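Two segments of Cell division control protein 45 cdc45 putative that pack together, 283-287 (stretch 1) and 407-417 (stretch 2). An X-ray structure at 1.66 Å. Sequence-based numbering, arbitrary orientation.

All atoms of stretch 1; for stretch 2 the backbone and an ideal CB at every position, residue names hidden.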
ATOM      1  N   ILE A 283       0.381   6.467  23.718  1.00 30.82           N
ATOM      2  CA  ILE A 283      -0.503   5.487  24.325  1.00 29.62           C
ATOM      3  C   ILE A 283      -0.083   4.055  24.057  1.00 29.49           C
ATOM      4  O   ILE A 283      -0.769   3.125  24.508  1.00 31.06           O
ATOM      5  CB  ILE A 283      -1.951   5.712  23.843  1.00 27.91           C
ATOM      6  CG1 ILE A 283      -2.042   5.678  22.323  1.00 28.54           C
ATOM      7  CG2 ILE A 283      -2.458   7.044  24.372  1.00 27.84           C
ATOM      8  CD1 ILE A 283      -3.431   5.858  21.797  1.00 27.46           C
ATOM      9  N   TRP A 284       1.021   3.837  23.342  1.00 25.44           N
ATOM     10  CA  TRP A 284       1.550   2.495  23.128  1.00 24.52           C
ATOM     11  C   TRP A 284       2.713   2.188  24.066  1.00 33.06           C
ATOM     12  O   TRP A 284       3.459   1.235  23.828  1.00 39.84           O
ATOM     13  CB  TRP A 284       1.988   2.316  21.678  1.00 23.23           C
ATOM     14  CG  TRP A 284       0.857   2.217  20.694  1.00 21.92           C
ATOM     15  CD1 TRP A 284      -0.492   2.195  20.962  1.00 24.11           C
ATOM     16  CD2 TRP A 284       0.976   2.118  19.279  1.00 22.57           C
ATOM     17  NE1 TRP A 284      -1.208   2.081  19.797  1.00 26.10           N
ATOM     18  CE2 TRP A 284      -0.332   2.038  18.746  1.00 25.19           C
ATOM     19  CE3 TRP A 284       2.065   2.103  18.401  1.00 22.99           C
ATOM     20  CZ2 TRP A 284      -0.572   1.917  17.386  1.00 23.93           C
ATOM     21  CZ3 TRP A 284       1.817   1.990  17.041  1.00 26.01           C
ATOM     22  CH2 TRP A 284       0.506   1.906  16.549  1.00 24.52           C
ATOM     23  N   THR A 285       2.888   2.982  25.088  1.00 41.76           N
ATOM     24  CA  THR A 285       3.962   2.769  26.049  1.00 54.05           C
ATOM     25  C   THR A 285       3.510   1.765  27.111  1.00 50.74           C
ATOM     26  O   THR A 285       2.441   1.152  27.013  1.00 40.48           O
ATOM     27  CB  THR A 285       4.384   4.099  26.668  1.00 65.02           C
ATOM     28  OG1 THR A 285       3.239   4.738  27.245  1.00 63.40           O
ATOM     29  CG2 THR A 285       4.992   5.011  25.610  1.00 68.21           C
ATOM     30  N   SER A 286       4.339   1.559  28.134  1.00 54.46           N
ATOM     31  CA  SER A 286       3.969   0.663  29.217  1.00 56.06           C
ATOM     32  C   SER A 286       2.747   1.212  29.947  1.00 57.36           C
ATOM     33  O   SER A 286       2.683   2.405  30.264  1.00 52.30           O
ATOM     34  CB  SER A 286       5.143   0.493  30.180  1.00 57.06           C
ATOM     35  OG  SER A 286       5.585   1.749  30.662  1.00 57.06           O
ATOM     36  N   ARG A 287       1.772   0.338  30.207  1.00 59.94           N
ATOM     37  CA  ARG A 287       0.483   0.758  30.753  1.00 66.46           C
ATOM     38  C   ARG A 287      -0.221   1.750  29.825  1.00 64.58           C
ATOM     39  O   ARG A 287      -1.022   2.587  30.263  1.00 51.68           O
ATOM     40  CB  ARG A 287       0.642   1.353  32.158  1.00 64.61           C
ATOM     41  CG  ARG A 287       0.759   0.311  33.258  1.00 59.55           C
ATOM     42  CD  ARG A 287       1.134   0.950  34.582  1.00 62.36           C
ATOM     43  NE  ARG A 287       0.849   0.065  35.709  1.00 73.46           N
ATOM     44  CZ  ARG A 287       1.230   0.303  36.961  1.00 82.55           C
ATOM     45  NH1 ARG A 287       1.916   1.401  37.250  1.00 79.76           N
ATOM     46  NH2 ARG A 287       0.929  -0.560  37.922  1.00 91.20           N
ATOM     47  N   UNK A 407      -1.996  -7.083  15.401  1.00 20.20           N
ATOM     48  CA  UNK A 407      -0.639  -6.570  15.212  1.00 19.81           C
ATOM     49  C   UNK A 407      -0.265  -5.562  16.293  1.00 20.29           C
ATOM     50  O   UNK A 407       0.836  -5.627  16.857  1.00 20.76           O
ATOM     51  CB  UNK A 407      -0.504  -5.926  13.831  1.00 19.81           C
ATOM     52  N   UNK A 408      -1.163  -4.617  16.595  1.00 20.99           N
ATOM     53  CA  UNK A 408      -0.867  -3.605  17.611  1.00 23.04           C
ATOM     54  C   UNK A 408      -0.660  -4.262  18.967  1.00 26.30           C
ATOM     55  O   UNK A 408       0.305  -3.962  19.687  1.00 28.16           O
ATOM     56  CB  UNK A 408      -1.992  -2.571  17.690  1.00 23.04           C
ATOM     57  N   UNK A 409      -1.545  -5.194  19.328  1.00 25.81           N
ATOM     58  CA  UNK A 409      -1.408  -5.872  20.615  1.00 29.92           C
ATOM     59  C   UNK A 409      -0.060  -6.582  20.723  1.00 28.33           C
ATOM     60  O   UNK A 409       0.674  -6.417  21.709  1.00 29.61           O
ATOM     61  CB  UNK A 409      -2.547  -6.874  20.811  1.00 29.92           C
ATOM     62  N   UNK A 410       0.275  -7.415  19.724  1.00 25.37           N
ATOM     63  CA  UNK A 410       1.557  -8.111  19.762  1.00 27.37           C
ATOM     64  C   UNK A 410       2.713  -7.118  19.690  1.00 26.44           C
ATOM     65  O   UNK A 410       3.708  -7.250  20.421  1.00 25.86           O
ATOM     66  CB  UNK A 410       1.653  -9.119  18.615  1.00 27.37           C
ATOM     67  N   UNK A 411       2.593  -6.120  18.824  1.00 24.86           N
ATOM     68  CA  UNK A 411       3.711  -5.236  18.555  1.00 26.15           C
ATOM     69  C   UNK A 411       4.084  -4.412  19.767  1.00 28.03           C
ATOM     70  O   UNK A 411       5.274  -4.218  20.053  1.00 32.09           O
ATOM     71  CB  UNK A 411       3.384  -4.313  17.379  1.00 26.15           C
ATOM     72  N   UNK A 412       3.084  -3.923  20.494  1.00 28.28           N
ATOM     73  CA  UNK A 412       3.332  -3.189  21.726  1.00 34.83           C
ATOM     74  C   UNK A 412       4.142  -4.041  22.688  1.00 35.85           C
ATOM     75  O   UNK A 412       5.113  -3.570  23.290  1.00 35.77           O
ATOM     76  CB  UNK A 412       2.015  -2.755  22.373  1.00 34.83           C
ATOM     77  N   UNK A 413       3.747  -5.311  22.855  1.00 34.51           N
ATOM     78  CA  UNK A 413       4.480  -6.201  23.758  1.00 32.76           C
ATOM     79  C   UNK A 413       5.939  -6.298  23.334  1.00 29.17           C
ATOM     80  O   UNK A 413       6.856  -6.175  24.157  1.00 29.96           O
ATOM     81  CB  UNK A 413       3.842  -7.591  23.785  1.00 32.76           C
ATOM     82  N   UNK A 414       6.181  -6.528  22.043  1.00 26.63           N
ATOM     83  CA  UNK A 414       7.544  -6.772  21.593  1.00 27.99           C
ATOM     84  C   UNK A 414       8.424  -5.534  21.735  1.00 32.05           C
ATOM     85  O   UNK A 414       9.592  -5.643  22.114  1.00 35.72           O
ATOM     86  CB  UNK A 414       7.538  -7.241  20.137  1.00 27.99           C
ATOM     87  N   UNK A 415       7.888  -4.351  21.427  1.00 34.43           N
ATOM     88  CA  UNK A 415       8.687  -3.145  21.593  1.00 40.21           C
ATOM     89  C   UNK A 415       8.991  -2.867  23.062  1.00 40.54           C
ATOM     90  O   UNK A 415       9.941  -2.141  23.361  1.00 46.11           O
ATOM     91  CB  UNK A 415       7.966  -1.947  20.973  1.00 40.21           C
ATOM     92  N   UNK A 416       8.204  -3.431  23.978  1.00 36.27           N
ATOM     93  CA  UNK A 416       8.450  -3.262  25.411  1.00 41.84           C
ATOM     94  C   UNK A 416       9.300  -4.382  25.992  1.00 49.73           C
ATOM     95  O   UNK A 416      10.126  -4.136  26.877  1.00 53.34           O
ATOM     96  CB  UNK A 416       7.121  -3.186  26.165  1.00 41.84           C
ATOM     97  N   UNK A 417       9.110  -5.610  25.517  1.00 56.62           N
ATOM     98  CA  UNK A 417       9.753  -6.781  26.094  1.00 68.85           C
ATOM     99  C   UNK A 417      10.744  -7.450  25.163  1.00 64.28           C
ATOM    100  O   UNK A 417      11.740  -8.004  25.641  1.00 62.65           O
ATOM    101  CB  UNK A 417       8.689  -7.798  26.513  1.00 68.85           C
TER

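Phi/psi values near -60/-45 over most of stretch 2 mark it as helical, so side chains fanning from one face at spacings of three to four residues can meet stretch 1. What stretch 1 offers is chiefly the indole of Trp284, with the carbonyls of Trp284 and Thr285 beyond it.

Position 407 has nothing of stretch 1 within 5.5 Å of its ideal CB, so this contact sets no preference. It is Leu407, whose CB, 8.4 Å from Trp284 CH2, is the nearest its side chain comes.

Position 408 points toward stretch 1, and its ideal CB lies 4.7 Å from Trp284 CZ2. That gap leaves room for one further layer of carbon against an aromatic surface, which suits valine, isoleucine or perhaps threonine. It is Val408, chi1 166° (t). CG1 reaches Trp284 NE1 at 3.9 Å and CG2 reaches Trp284 CZ2 at 4.0 Å, so both methyls lie against the indole. The approach to NE1 is packing alone; that nitrogen finds its hydrogen bond elsewhere in the structure.

Positions 409 and 410 turn from stretch 1, which leaves their choice open here; they hold Glu409 and Thr410.

Position 411 is equally out of reach, but its backbone carries a local clue. An ideal CB would sit 2.9 Å from Leu407 O, too close for comfort, while the backbone N of 411 bonds to that same Leu407 O at 2.7 Å. Glycine fits the crowding, although its phi/psi of -66/-41 would be ordinary for any residue. Gly411 is found.

Position 412 is the best defined. The CA of 412 is 6.1 Å from Trp284 CA, and its ideal CB points toward stretch 1, 4.5 Å from Trp284 O. With the indole face close by, an aliphatic side chain able to extend over it is favoured: isoleucine, leucine or methionine. The residue is Ile412, in the m,t rotamer (chi1 -70°, chi2 172°). Its CD1 lies 3.7 Å from Trp284 CD1 and 4.0 Å from the centroid of the five-membered ring, 27° off the ring normal, a CH-pi contact over the face.

Positions 413 and 414 again face elsewhere and are Ile413 and Leu414. Position 415 points toward stretch 1, yet no atom of it lies within 5.5 Å of the ideal CB, so many residues would serve; Leu415 comes nearest with CD1, 5.9 Å from Trp284 CE3, too far for contact.

Position 416 also points toward stretch 1 across a wider gap, the CA of 416 lying 7.1 Å from Ser286 CA. A long, flexible side chain could bridge this: leucine or methionine by packing, or glutamine, lysine or arginine by reaching for the carbonyls. Leu416 takes the apolar course. CD1 is 4.0 Å from Trp284 O, while CD2 is 4.0 Å from Ser286 CA and 4.1 Å from Thr285 O. These are van der Waals contacts, and no hydrogen bond joins the stretches.

Position 417 is out of reach and leaves many choices; Ser417 makes a weak hydrogen bond from OG to Ile413 O, 3.4 Å.

Stretch 2 (407-417) LVETGIILLLS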
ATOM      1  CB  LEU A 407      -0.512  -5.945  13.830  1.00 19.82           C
ATOM      2  CG  LEU A 407      -0.597  -6.931  12.680  1.00 24.17           C
ATOM      3  CD1 LEU A 407      -0.767  -6.187  11.363  1.00 26.41           C
ATOM      4  CD2 LEU A 407       0.654  -7.815  12.663  1.00 26.13           C
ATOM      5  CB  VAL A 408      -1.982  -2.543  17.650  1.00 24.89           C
ATOM      6  CG1 VAL A 408      -1.855  -1.684  18.931  1.00 29.66           C
ATOM      7  CG2 VAL A 408      -1.926  -1.683  16.433  1.00 24.29           C
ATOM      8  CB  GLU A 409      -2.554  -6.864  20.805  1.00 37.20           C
ATOM      9  CG  GLU A 409      -2.461  -7.679  22.099  1.00 55.96           C
ATOM     10  CD  GLU A 409      -3.613  -8.652  22.257  1.00 67.95           C
ATOM     11  OE1 GLU A 409      -4.559  -8.334  23.007  1.00 71.06           O
ATOM     12  OE2 GLU A 409      -3.574  -9.729  21.620  1.00 71.33           O
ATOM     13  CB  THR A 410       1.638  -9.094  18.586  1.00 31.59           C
ATOM     14  OG1 THR A 410       0.534 -10.004  18.629  1.00 37.65           O
ATOM     15  CG2 THR A 410       2.948  -9.888  18.613  1.00 31.61           C
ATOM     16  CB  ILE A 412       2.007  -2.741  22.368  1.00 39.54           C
ATOM     17  CG1 ILE A 412       1.352  -1.648  21.527  1.00 37.79           C
ATOM     18  CG2 ILE A 412       2.249  -2.261  23.799  1.00 46.06           C
ATOM     19  CD1 ILE A 412      -0.050  -1.288  21.991  1.00 37.09           C
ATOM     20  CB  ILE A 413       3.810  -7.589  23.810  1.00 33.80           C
ATOM     21  CG1 ILE A 413       2.421  -7.483  24.439  1.00 37.00           C
ATOM     22  CG2 ILE A 413       4.668  -8.584  24.572  1.00 39.84           C
ATOM     23  CD1 ILE A 413       1.582  -8.741  24.287  1.00 40.02           C
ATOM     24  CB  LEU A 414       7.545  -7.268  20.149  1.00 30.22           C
ATOM     25  CG  LEU A 414       6.942  -8.658  19.952  1.00 33.67           C
ATOM     26  CD1 LEU A 414       6.862  -8.988  18.471  1.00 33.78           C
ATOM     27  CD2 LEU A 414       7.723  -9.710  20.692  1.00 34.91           C
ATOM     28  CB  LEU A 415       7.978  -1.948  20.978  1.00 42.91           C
ATOM     29  CG  LEU A 415       7.856  -1.937  19.448  1.00 48.32           C
ATOM     30  CD1 LEU A 415       7.261  -0.615  19.006  1.00 46.77           C
ATOM     31  CD2 LEU A 415       9.196  -2.186  18.761  1.00 50.61           C
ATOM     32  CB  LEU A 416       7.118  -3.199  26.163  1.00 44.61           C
ATOM     33  CG  LEU A 416       6.374  -1.862  26.169  1.00 50.27           C
ATOM     34  CD1 LEU A 416       6.488  -1.149  24.849  1.00 53.07           C
ATOM     35  CD2 LEU A 416       4.902  -2.092  26.518  1.00 52.32           C
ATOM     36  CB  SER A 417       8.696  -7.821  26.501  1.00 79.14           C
ATOM     37  OG  SER A 417       7.688  -7.244  27.313  1.00 85.54           O
TER
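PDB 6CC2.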